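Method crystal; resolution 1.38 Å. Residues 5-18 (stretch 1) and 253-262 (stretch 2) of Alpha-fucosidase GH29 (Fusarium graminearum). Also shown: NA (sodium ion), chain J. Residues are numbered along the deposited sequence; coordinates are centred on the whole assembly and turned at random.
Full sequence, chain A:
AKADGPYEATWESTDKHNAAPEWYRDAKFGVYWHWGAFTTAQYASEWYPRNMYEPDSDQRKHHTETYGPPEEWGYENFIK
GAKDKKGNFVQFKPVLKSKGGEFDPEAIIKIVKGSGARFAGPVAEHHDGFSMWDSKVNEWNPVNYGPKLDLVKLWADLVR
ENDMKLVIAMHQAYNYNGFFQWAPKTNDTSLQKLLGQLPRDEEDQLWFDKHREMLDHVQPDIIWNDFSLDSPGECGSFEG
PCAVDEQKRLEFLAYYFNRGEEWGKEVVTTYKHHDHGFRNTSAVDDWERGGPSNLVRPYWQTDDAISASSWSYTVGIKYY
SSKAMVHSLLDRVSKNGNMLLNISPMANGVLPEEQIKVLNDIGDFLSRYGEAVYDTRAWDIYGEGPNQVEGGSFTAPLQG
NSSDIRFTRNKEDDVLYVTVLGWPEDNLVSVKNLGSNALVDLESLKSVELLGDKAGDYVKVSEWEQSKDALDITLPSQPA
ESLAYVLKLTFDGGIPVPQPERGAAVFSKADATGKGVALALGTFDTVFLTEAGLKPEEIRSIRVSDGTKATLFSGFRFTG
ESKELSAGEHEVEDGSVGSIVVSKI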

# COMPACT_ATOMS: atom_id res chain seq x y z
N GLY A 5 -2.52 -17.18 24.12
CA GLY A 5 -1.43 -16.30 23.74
C GLY A 5 -1.39 -15.06 24.61
O GLY A 5 -2.31 -14.81 25.39
N PRO A 6 -0.33 -14.26 24.48
CA PRO A 6 -0.22 -13.15 25.43
C PRO A 6 -1.17 -11.98 25.16
O PRO A 6 -1.26 -11.12 26.03
CB PRO A 6 1.23 -12.70 25.27
CG PRO A 6 1.57 -13.03 23.85
CD PRO A 6 0.81 -14.31 23.55
N TYR A 7 -1.83 -11.92 24.01
CA TYR A 7 -2.70 -10.79 23.70
C TYR A 7 -4.09 -10.97 24.24
O TYR A 7 -4.66 -12.06 24.16
CB TYR A 7 -2.76 -10.54 22.19
CG TYR A 7 -1.46 -10.02 21.65
CD1 TYR A 7 -1.10 -8.67 21.80
CD2 TYR A 7 -0.55 -10.88 21.06
CE1 TYR A 7 0.12 -8.20 21.33
CE2 TYR A 7 0.67 -10.42 20.59
CZ TYR A 7 1.00 -9.08 20.72
OH TYR A 7 2.22 -8.60 20.28
N GLU A 8 -4.63 -9.89 24.78
CA GLU A 8 -6.02 -9.84 25.20
C GLU A 8 -6.77 -8.92 24.27
O GLU A 8 -6.15 -8.08 23.60
CB GLU A 8 -6.13 -9.31 26.64
CG GLU A 8 -5.36 -10.12 27.64
CD GLU A 8 -5.23 -9.40 28.97
OE1 GLU A 8 -5.96 -8.41 29.18
OE2 GLU A 8 -4.38 -9.81 29.80
N ALA A 9 -8.09 -9.04 24.24
CA ALA A 9 -8.92 -8.21 23.40
C ALA A 9 -9.17 -6.82 24.02
O ALA A 9 -10.30 -6.45 24.36
CB ALA A 9 -10.23 -8.90 23.12
N THR A 10 -8.08 -6.05 24.13
CA THR A 10 -8.11 -4.65 24.55
C THR A 10 -7.16 -3.82 23.70
O THR A 10 -6.21 -4.35 23.09
CB THR A 10 -7.64 -4.47 26.01
OG1 THR A 10 -6.24 -4.76 26.11
CG2 THR A 10 -8.40 -5.39 26.95
N TRP A 11 -7.38 -2.52 23.64
CA TRP A 11 -6.49 -1.66 22.85
C TRP A 11 -5.09 -1.66 23.45
O TRP A 11 -4.09 -1.75 22.74
CB TRP A 11 -7.04 -0.24 22.73
CG TRP A 11 -8.30 -0.19 21.94
CD1 TRP A 11 -9.54 0.18 22.40
CD2 TRP A 11 -8.48 -0.56 20.57
NE1 TRP A 11 -10.47 0.07 21.39
CE2 TRP A 11 -9.84 -0.38 20.25
CE3 TRP A 11 -7.61 -1.00 19.57
CZ2 TRP A 11 -10.36 -0.65 18.99
CZ3 TRP A 11 -8.13 -1.27 18.33
CH2 TRP A 11 -9.49 -1.09 18.04
N GLU A 12 -5.00 -1.61 24.77
CA GLU A 12 -3.72 -1.48 25.40
C GLU A 12 -2.86 -2.74 25.21
O GLU A 12 -1.65 -2.65 25.01
CB GLU A 12 -3.95 -1.09 26.87
CG GLU A 12 -4.95 -2.01 27.65
CD GLU A 12 -6.46 -1.61 27.59
OE1 GLU A 12 -6.96 -0.85 26.69
OE2 GLU A 12 -7.19 -2.12 28.49
N SER A 13 -3.49 -3.91 25.22
CA SER A 13 -2.76 -5.17 24.99
C SER A 13 -2.30 -5.30 23.52
O SER A 13 -1.13 -5.58 23.25
CB SER A 13 -3.66 -6.36 25.32
OG SER A 13 -2.97 -7.58 25.11
N THR A 14 -3.23 -5.07 22.60
CA THR A 14 -2.94 -5.23 21.17
C THR A 14 -1.99 -4.15 20.66
O THR A 14 -1.27 -4.39 19.69
CB THR A 14 -4.22 -5.31 20.33
OG1 THR A 14 -5.02 -4.15 20.51
CG2 THR A 14 -5.05 -6.56 20.66
N ASP A 15 -1.92 -2.99 21.33
CA ASP A 15 -0.99 -1.91 20.95
C ASP A 15 0.44 -2.42 20.94
O ASP A 15 1.30 -1.90 20.20
CB ASP A 15 -1.05 -0.72 21.94
CG ASP A 15 -2.24 0.22 21.72
OD1 ASP A 15 -2.94 0.21 20.68
OD2 ASP A 15 -2.49 1.03 22.64
N LYS A 16 0.75 -3.40 21.78
CA LYS A 16 2.12 -3.87 21.89
C LYS A 16 2.61 -4.68 20.68
O LYS A 16 3.81 -4.93 20.53
CB LYS A 16 2.31 -4.67 23.18
CG LYS A 16 2.03 -3.82 24.43
CD LYS A 16 2.46 -4.50 25.72
CE LYS A 16 3.98 -4.46 25.91
NZ LYS A 16 4.51 -3.07 26.03
N HIS A 17 1.69 -5.10 19.82
CA HIS A 17 2.08 -5.78 18.59
C HIS A 17 2.87 -4.83 17.70
O HIS A 17 2.51 -3.67 17.55
CB HIS A 17 0.84 -6.27 17.86
CG HIS A 17 1.14 -6.95 16.56
ND1 HIS A 17 0.92 -6.35 15.33
CD2 HIS A 17 1.65 -8.17 16.31
CE1 HIS A 17 1.30 -7.19 14.38
NE2 HIS A 17 1.75 -8.29 14.95
N ASN A 18 3.95 -5.34 17.11
CA ASN A 18 4.81 -4.54 16.23
C ASN A 18 4.12 -4.42 14.88
O ASN A 18 3.98 -5.41 14.16
CB ASN A 18 6.20 -5.18 16.11
CG ASN A 18 7.18 -4.31 15.38
OD1 ASN A 18 7.15 -3.09 15.48
ND2 ASN A 18 8.11 -4.95 14.67
N LEU A 253 -8.05 -8.78 16.46
CA LEU A 253 -6.66 -8.38 16.63
C LEU A 253 -5.94 -9.34 17.58
O LEU A 253 -4.84 -9.83 17.29
CB LEU A 253 -6.59 -6.92 17.12
CG LEU A 253 -7.08 -5.87 16.13
CD1 LEU A 253 -7.20 -4.50 16.79
CD2 LEU A 253 -6.13 -5.80 14.91
N ALA A 254 -6.55 -9.59 18.74
CA ALA A 254 -5.91 -10.51 19.69
C ALA A 254 -5.75 -11.93 19.12
O ALA A 254 -4.69 -12.54 19.28
CB ALA A 254 -6.69 -10.55 21.03
N TYR A 255 -6.78 -12.42 18.43
CA TYR A 255 -6.70 -13.77 17.86
C TYR A 255 -5.59 -13.91 16.83
O TYR A 255 -4.76 -14.81 16.90
CB TYR A 255 -8.04 -14.18 17.27
CG TYR A 255 -8.15 -15.65 16.93
CD1 TYR A 255 -8.72 -16.54 17.83
CD2 TYR A 255 -7.71 -16.15 15.72
CE1 TYR A 255 -8.84 -17.88 17.54
CE2 TYR A 255 -7.84 -17.49 15.41
CZ TYR A 255 -8.41 -18.35 16.34
OH TYR A 255 -8.56 -19.70 16.07
N TYR A 256 -5.53 -12.96 15.90
CA TYR A 256 -4.52 -12.99 14.86
C TYR A 256 -3.12 -12.79 15.44
O TYR A 256 -2.20 -13.53 15.08
CB TYR A 256 -4.84 -11.92 13.83
CG TYR A 256 -3.93 -11.94 12.60
CD1 TYR A 256 -3.46 -13.13 12.05
CD2 TYR A 256 -3.56 -10.75 11.96
CE1 TYR A 256 -2.68 -13.14 10.88
CE2 TYR A 256 -2.78 -10.75 10.81
CZ TYR A 256 -2.34 -11.95 10.29
OH TYR A 256 -1.56 -11.91 9.13
N PHE A 257 -2.94 -11.82 16.34
CA PHE A 257 -1.61 -11.57 16.90
C PHE A 257 -1.16 -12.76 17.77
O PHE A 257 0.02 -13.12 17.78
CB PHE A 257 -1.59 -10.25 17.69
CG PHE A 257 -1.88 -9.02 16.88
CD1 PHE A 257 -1.79 -9.03 15.49
CD2 PHE A 257 -2.24 -7.84 17.51
CE1 PHE A 257 -2.08 -7.88 14.77
CE2 PHE A 257 -2.55 -6.69 16.79
CZ PHE A 257 -2.43 -6.70 15.41
N ASN A 258 -2.09 -13.43 18.44
CA ASN A 258 -1.74 -14.64 19.18
C ASN A 258 -1.36 -15.79 18.25
O ASN A 258 -0.43 -16.53 18.53
CB ASN A 258 -2.88 -15.08 20.11
CG ASN A 258 -2.96 -14.24 21.35
OD1 ASN A 258 -1.94 -13.74 21.84
ND2 ASN A 258 -4.16 -14.08 21.89
N ARG A 259 -2.10 -15.95 17.16
CA ARG A 259 -1.75 -17.00 16.21
C ARG A 259 -0.36 -16.73 15.62
O ARG A 259 0.41 -17.65 15.43
CB ARG A 259 -2.78 -17.13 15.09
CG ARG A 259 -4.10 -17.76 15.52
CD ARG A 259 -3.91 -19.10 16.19
NE ARG A 259 -5.14 -19.90 16.12
CZ ARG A 259 -5.43 -20.90 16.94
NH1 ARG A 259 -4.60 -21.25 17.91
NH2 ARG A 259 -6.58 -21.56 16.78
N GLY A 260 -0.03 -15.46 15.34
CA GLY A 260 1.29 -15.15 14.81
C GLY A 260 2.38 -15.64 15.73
O GLY A 260 3.38 -16.22 15.28
N GLU A 261 2.21 -15.38 17.02
CA GLU A 261 3.16 -15.85 18.03
C GLU A 261 3.24 -17.37 18.00
O GLU A 261 4.33 -17.93 18.04
CB GLU A 261 2.72 -15.38 19.41
CG GLU A 261 2.80 -13.88 19.61
CD GLU A 261 4.05 -13.45 20.37
OE1 GLU A 261 4.96 -14.28 20.56
OE2 GLU A 261 4.11 -12.27 20.77
N GLU A 262 2.10 -18.04 17.91
CA GLU A 262 2.06 -19.50 17.90
C GLU A 262 2.79 -20.07 16.68
O GLU A 262 3.49 -21.07 16.75
CB GLU A 262 0.61 -19.96 17.90
CG GLU A 262 0.42 -21.45 17.86
CD GLU A 262 -1.04 -21.85 17.82
OE1 GLU A 262 -1.92 -20.98 18.06
OE2 GLU A 262 -1.31 -23.04 17.55
NA NA J . 2.92 -1.49 18.45
O HOH W 1 3.64 -10.31 18.84
O HOH W 2 4.83 -2.40 19.57
O HOH W 3 4.28 -0.90 16.45
O HOH W 4 3.27 0.67 19.56

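A carboxamide side chain can do for an irregular segment what a neighbouring strand does for a β-strand: offer one donor and one acceptor to the same backbone. The N-terminal segment of this fucosidase, lying against the helical stretch 253-262, part of a longer helix, is a compact example. Asn258 reaches from the helix to Tyr7 and bonds to it twice. Tyr7 N donates to Asn258 OD1 at 2.8 Å with an N-H...acceptor angle of 163°, and Asn258 ND2 donates to Tyr7 O at 3.1 Å with an angle of 166°. The helix spends its backbone groups on its own axis, as in the bond from Asn258 N to Ala254 O (2.9 Å), and the side chain of Asn258 makes the pairing with Tyr7 instead. This fixes the loop in register, with Gly5 CA 4.9 Å from Asn258 CA and Tyr7 CA 5.1 Å from Ala254 CA.

A second polar link lies farther out, where a water bridges Tyr7 OH (2.6 Å) and Glu261 OE2, to which it donates (2.8 Å). The water thus links the phenol and the carboxylate, one helical turn beyond Phe257.

Against the face of the Tyr7 ring the packing is aromatic. Phe257 places its CB over one face of the Tyr7 ring, 3.8 Å from the centroid, and turns its ring edge toward that face, with the planes at 67°. On its own face it receives the His17 ring in a nearly parallel stack, centroids 3.6 Å apart and planes at 7°. His17 CB also sits 3.8 Å from the Phe257 centroid, so both the imidazole and the methylene cover the ring.

Apolar contacts extend the packing toward the start of the helical stretch. Ala254 allows close approach: its CB lies 4.1 Å from Tyr7 CB and 3.6 Å from Glu8 O. Thr14 CG2 packs 3.9 Å from Leu253 CB, while Trp11, whose CA-to-CB bond points away, still brings CZ3 to 3.7 Å from Leu253 CD1.

The loop's own bonds hold these groups in position. Thr10 caps the start of the helix that begins at Trp11 by accepting from Ser13 N through OG1 (3.0 Å), and Thr14 OG1 donates to Thr10 O (2.8 Å), leaving the methyl to face Leu253. Thr14 to His17 form a type I turn. There Asp15 O and His17 O each bind the sodium ion at 2.4 Å, tying down the backbone of the same residue whose ring stacks on Phe257. The two stretches bury 576 Å² against each other, both sides summed.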